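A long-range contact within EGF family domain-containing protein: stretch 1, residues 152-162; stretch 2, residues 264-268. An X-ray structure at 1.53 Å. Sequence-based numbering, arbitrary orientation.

Stretch 1 152-162: AMYAGYLTHCP
Stretch 2, residues 264-268: HCWPY

Segments distant in sequence can be fastened by one covalent link and a few well-placed rings, without a direct hydrogen bond between them. Here a mostly irregular segment, 152-162, meets the short stretch 264-268, burying 432 Å² in total. The register is set by two pairs, Tyr157 CA to Trp266 CA at 6.5 Å and Cys161 CA to Cys265 CA at 5.5 Å, so the pairings run in opposite order along the two stretches.

Ala152 stays out of reach. Met153 (phi/psi -67/154) points toward the partner, and its t, p, t rotamer lays CE over one face of the Trp266 indole, 3.5 Å from the centroid of the five-membered ring; the flexible, unbranched thioether suits this flat surface. Trp266 itself has its CA-to-CB bond directed away, but chi1 m and chi2 115° bring the ring back. Tyr154 (-50/147, chi1 m) has its CA-to-CB bond sideways and its ring leading off from the partner, while Tyr154 O lies 3.2 Å from Trp266 CH2. After Ala155 (-64/-35), Gly156 is fully extended at -177/178, Gly156 C 3.8 Å from Trp266 CZ3, so backbone lines the indole here.

Tyr157 (-157/129, chi1 t, chi2 67°) points toward the partner. Pro267 CD sits over one face of its ring, 3.8 Å from the ring centroid, a CH-pi contact well served by proline's rigid, C-gamma endo ring. At the ring's edge, Tyr157 CD2 is 3.3 Å from Cys265 O. The O of a water donates to Tyr157 O (2.9 Å) and to Cys265 O (2.8 Å), bridging the two backbones.

Leu158 adopts positive phi (63/177). Thr159 (-68/-30) follows, Thr159 OG1 hydrogen-bonded to His160 ND1 at 2.8 Å. In the strand 160-161, Cys161 (-129/129, chi1 t) directs Cys161 SG to Cys265 SG, 2.0 Å away; Cys265 (-74/-17, chi1 m) lies in the 3-10 segment, and chi3 is -80°. A cis peptide bond then leads into Pro162.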

ATOM      1  N   ALA A 152       6.359   6.907   4.778  1.00 10.78           N
ATOM      2  CA  ALA A 152       6.141   7.361   3.408  1.00 11.72           C
ATOM      3  C   ALA A 152       7.425   7.362   2.597  1.00 11.94           C
ATOM      4  O   ALA A 152       8.482   7.736   3.080  1.00 11.24           O
ATOM      5  CB  ALA A 152       5.529   8.748   3.401  1.00 13.32           C
ATOM      6  N   MET A 153       7.320   6.955   1.338  1.00 11.03           N
ATOM      7  CA  MET A 153       8.479   6.958   0.457  1.00 10.43           C
ATOM      8  C   MET A 153       8.921   8.396   0.184  1.00 12.39           C
ATOM      9  O   MET A 153       8.118   9.327   0.258  1.00 12.15           O
ATOM     10  CB  MET A 153       8.157   6.224  -0.846  1.00 10.72           C
ATOM     11  CG  MET A 153       9.337   6.030  -1.781  1.00 11.10           C
ATOM     12  SD  MET A 153      10.719   5.243  -0.933  1.00 12.59           S
ATOM     13  CE  MET A 153      11.881   5.089  -2.293  1.00 13.91           C
ATOM     14  N   TYR A 154      10.205   8.555  -0.124  1.00 11.29           N
ATOM     15  CA  TYR A 154      10.756   9.849  -0.519  1.00 11.86           C
ATOM     16  C   TYR A 154       9.912  10.472  -1.616  1.00 10.97           C
ATOM     17  O   TYR A 154       9.344   9.775  -2.455  1.00 13.71           O
ATOM     18  CB  TYR A 154      12.209   9.688  -0.980  1.00 13.60           C
ATOM     19  CG  TYR A 154      13.074   8.974   0.034  1.00 11.59           C
ATOM     20  CD1 TYR A 154      13.399   9.577   1.244  1.00 13.04           C
ATOM     21  CD2 TYR A 154      13.558   7.702  -0.214  1.00 13.13           C
ATOM     22  CE1 TYR A 154      14.178   8.929   2.182  1.00 12.07           C
ATOM     23  CE2 TYR A 154      14.350   7.045   0.715  1.00 14.58           C
ATOM     24  CZ  TYR A 154      14.655   7.661   1.911  1.00 11.74           C
ATOM     25  OH  TYR A 154      15.445   7.009   2.842  1.00 14.07           O
ATOM     26  N   ALA A 155       9.827  11.797  -1.604  1.00 13.40           N
ATOM     27  CA  ALA A 155       8.952  12.500  -2.532  1.00 12.69           C
ATOM     28  C   ALA A 155       9.356  12.307  -3.987  1.00 13.71           C
ATOM     29  O   ALA A 155       8.506  12.271  -4.875  1.00 14.40           O
ATOM     30  CB  ALA A 155       8.936  13.972  -2.206  1.00 14.33           C
ATOM     31  N   GLY A 156      10.652  12.213  -4.230  1.00 13.30           N
ATOM     32  CA  GLY A 156      11.160  12.082  -5.579  1.00 13.62           C
ATOM     33  C   GLY A 156      12.663  11.922  -5.557  1.00 13.43           C
ATOM     34  O   GLY A 156      13.288  11.934  -4.491  1.00 15.18           O
ATOM     35  N   TYR A 157      13.249  11.760  -6.737  1.00 14.60           N
ATOM     36  CA  TYR A 157      14.688  11.560  -6.865  1.00 14.70           C
ATOM     37  C   TYR A 157      15.101  11.973  -8.278  1.00 16.35           C
ATOM     38  O   TYR A 157      14.487  11.542  -9.253  1.00 16.41           O
ATOM     39  CB  TYR A 157      15.072  10.102  -6.570  1.00 14.49           C
ATOM     40  CG  TYR A 157      16.525   9.801  -6.833  1.00 16.43           C
ATOM     41  CD1 TYR A 157      17.528  10.374  -6.060  1.00 17.65           C
ATOM     42  CD2 TYR A 157      16.897   8.948  -7.861  1.00 19.10           C
ATOM     43  CE1 TYR A 157      18.863  10.102  -6.315  1.00 19.26           C
ATOM     44  CE2 TYR A 157      18.222   8.670  -8.115  1.00 16.63           C
ATOM     45  CZ  TYR A 157      19.197   9.250  -7.352  1.00 18.13           C
ATOM     46  OH  TYR A 157      20.517   8.966  -7.628  1.00 22.70           O
ATOM     47  N   LEU A 158      16.127  12.826  -8.364  1.00 14.78           N
ATOM     48  CA  LEU A 158      16.554  13.487  -9.610  1.00 16.29           C
ATOM     49  C   LEU A 158      15.433  14.391 -10.121  1.00 17.51           C
ATOM     50  O   LEU A 158      14.363  14.458  -9.527  1.00 18.41           O
ATOM     51  CB  LEU A 158      16.970  12.462 -10.677  1.00 16.55           C
ATOM     52  CG  LEU A 158      18.032  11.462 -10.214  1.00 15.49           C
ATOM     53  CD1 LEU A 158      18.349  10.446 -11.300  1.00 16.72           C
ATOM     54  CD2 LEU A 158      19.296  12.173  -9.760  1.00 18.86           C
ATOM     55  N   THR A 159      15.671  15.123 -11.205  1.00 15.98           N
ATOM     56  CA  THR A 159      14.658  16.080 -11.654  1.00 14.32           C
ATOM     57  C   THR A 159      13.398  15.393 -12.169  1.00 14.22           C
ATOM     58  O   THR A 159      12.303  15.943 -12.071  1.00 14.55           O
ATOM     59  CB  THR A 159      15.195  17.020 -12.765  1.00 16.49           C
ATOM     60  OG1 THR A 159      15.744  16.249 -13.840  1.00 19.66           O
ATOM     61  CG2 THR A 159      16.254  17.946 -12.208  1.00 16.84           C
ATOM     62  N   HIS A 160      13.554  14.197 -12.724  1.00 16.03           N
ATOM     63  CA  HIS A 160      12.428  13.484 -13.313  1.00 16.90           C
ATOM     64  C   HIS A 160      12.797  12.025 -13.530  1.00 14.40           C
ATOM     65  O   HIS A 160      13.969  11.649 -13.470  1.00 15.56           O
ATOM     66  CB  HIS A 160      12.005  14.138 -14.638  1.00 18.55           C
ATOM     67  CG  HIS A 160      13.069  14.099 -15.687  1.00 18.95           C
ATOM     68  ND1 HIS A 160      14.158  14.944 -15.671  1.00 20.06           N
ATOM     69  CD2 HIS A 160      13.217  13.313 -16.781  1.00 20.19           C
ATOM     70  CE1 HIS A 160      14.933  14.677 -16.709  1.00 21.88           C
ATOM     71  NE2 HIS A 160      14.386  13.691 -17.398  1.00 19.69           N
ATOM     72  N   CYS A 161      11.773  11.212 -13.760  1.00 14.14           N
ATOM     73  CA  CYS A 161      11.925   9.788 -13.979  1.00 17.30           C
ATOM     74  C   CYS A 161      11.180   9.385 -15.255  1.00 15.81           C
ATOM     75  O   CYS A 161      10.010   9.726 -15.408  1.00 17.97           O
ATOM     76  CB  CYS A 161      11.384   9.010 -12.781  1.00 19.99           C
ATOM     77  SG  CYS A 161      11.505   7.231 -13.016  1.00 17.89           S
ATOM     78  N   PRO A 162      11.848   8.670 -16.177  1.00 16.17           N
ATOM     79  CA  PRO A 162      13.248   8.225 -16.160  1.00 17.86           C
ATOM     80  C   PRO A 162      14.193   9.391 -16.421  1.00 18.43           C
ATOM     81  O   PRO A 162      13.964  10.137 -17.375  1.00 18.96           O
ATOM     82  CB  PRO A 162      13.306   7.200 -17.297  1.00 18.92           C
ATOM     83  CG  PRO A 162      12.261   7.666 -18.253  1.00 19.02           C
ATOM     84  CD  PRO A 162      11.152   8.220 -17.398  1.00 21.60           C
ATOM     85  N   HIS A 264      11.869   1.836 -10.794  1.00 15.22           N
ATOM     86  CA  HIS A 264      13.208   2.157 -11.282  1.00 12.90           C
ATOM     87  C   HIS A 264      13.563   3.633 -11.157  1.00 14.29           C
ATOM     88  O   HIS A 264      14.667   4.035 -11.513  1.00 15.52           O
ATOM     89  CB  HIS A 264      13.362   1.693 -12.728  1.00 15.21           C
ATOM     90  CG  HIS A 264      13.295   0.209 -12.862  1.00 14.93           C
ATOM     91  ND1 HIS A 264      14.212  -0.624 -12.259  1.00 16.69           N
ATOM     92  CD2 HIS A 264      12.401  -0.595 -13.481  1.00 15.73           C
ATOM     93  CE1 HIS A 264      13.892  -1.880 -12.513  1.00 15.70           C
ATOM     94  NE2 HIS A 264      12.799  -1.889 -13.254  1.00 14.72           N
ATOM     95  N   CYS A 265      12.634   4.428 -10.640  1.00 14.48           N
ATOM     96  CA  CYS A 265      12.894   5.832 -10.343  1.00 13.52           C
ATOM     97  C   CYS A 265      13.776   6.004  -9.113  1.00 14.60           C
ATOM     98  O   CYS A 265      14.329   7.077  -8.897  1.00 16.02           O
ATOM     99  CB  CYS A 265      11.585   6.584 -10.121  1.00 13.76           C
ATOM    100  SG  CYS A 265      10.396   6.467 -11.480  1.00 16.30           S
ATOM    101  N   TRP A 266      13.887   4.955  -8.299  1.00 15.53           N
ATOM    102  CA  TRP A 266      14.648   5.028  -7.058  1.00 13.97           C
ATOM    103  C   TRP A 266      16.025   4.426  -7.242  1.00 13.38           C
ATOM    104  O   TRP A 266      16.192   3.455  -7.983  1.00 16.65           O
ATOM    105  CB  TRP A 266      13.917   4.308  -5.922  1.00 12.63           C
ATOM    106  CG  TRP A 266      12.488   4.681  -5.836  1.00 13.52           C
ATOM    107  CD1 TRP A 266      11.422   3.860  -6.040  1.00 14.26           C
ATOM    108  CD2 TRP A 266      11.949   5.975  -5.536  1.00 12.07           C
ATOM    109  NE1 TRP A 266      10.252   4.555  -5.879  1.00 13.73           N
ATOM    110  CE2 TRP A 266      10.546   5.857  -5.570  1.00 12.28           C
ATOM    111  CE3 TRP A 266      12.513   7.219  -5.237  1.00 13.68           C
ATOM    112  CZ2 TRP A 266       9.696   6.937  -5.315  1.00 12.26           C
ATOM    113  CZ3 TRP A 266      11.665   8.292  -4.983  1.00 12.42           C
ATOM    114  CH2 TRP A 266      10.277   8.143  -5.024  1.00 12.13           C
ATOM    115  N   PRO A 267      17.028   4.986  -6.557  1.00 12.74           N
ATOM    116  CA  PRO A 267      18.383   4.465  -6.725  1.00 14.68           C
ATOM    117  C   PRO A 267      18.610   3.178  -5.945  1.00 16.33           C
ATOM    118  O   PRO A 267      18.107   3.041  -4.824  1.00 16.13           O
ATOM    119  CB  PRO A 267      19.251   5.588  -6.170  1.00 15.85           C
ATOM    120  CG  PRO A 267      18.417   6.192  -5.110  1.00 14.22           C
ATOM    121  CD  PRO A 267      16.989   6.101  -5.593  1.00 14.63           C
ATOM    122  N   TYR A 268      19.346   2.248  -6.542  1.00 14.74           N
ATOM    123  CA  TYR A 268      19.850   1.091  -5.823  1.00 15.38           C
ATOM    124  C   TYR A 268      21.328   0.874  -6.108  1.00 18.52           C
ATOM    125  O   TYR A 268      21.750   0.831  -7.265  1.00 17.63           O
ATOM    126  CB  TYR A 268      19.087  -0.191  -6.179  1.00 16.12           C
ATOM    127  CG  TYR A 268      19.780  -1.396  -5.587  1.00 16.19           C
ATOM    128  CD1 TYR A 268      19.784  -1.607  -4.212  1.00 15.98           C
ATOM    129  CD2 TYR A 268      20.482  -2.285  -6.389  1.00 16.38           C
ATOM    130  CE1 TYR A 268      20.443  -2.682  -3.660  1.00 16.70           C
ATOM    131  CE2 TYR A 268      21.147  -3.366  -5.839  1.00 17.93           C
ATOM    132  CZ  TYR A 268      21.118  -3.559  -4.475  1.00 18.76           C
ATOM    133  OH  TYR A 268      21.776  -4.626  -3.915  1.00 24.50           O
TER
HETATM  134  O   HOH W   1      14.226   9.162 -10.804  1.00 16.21           O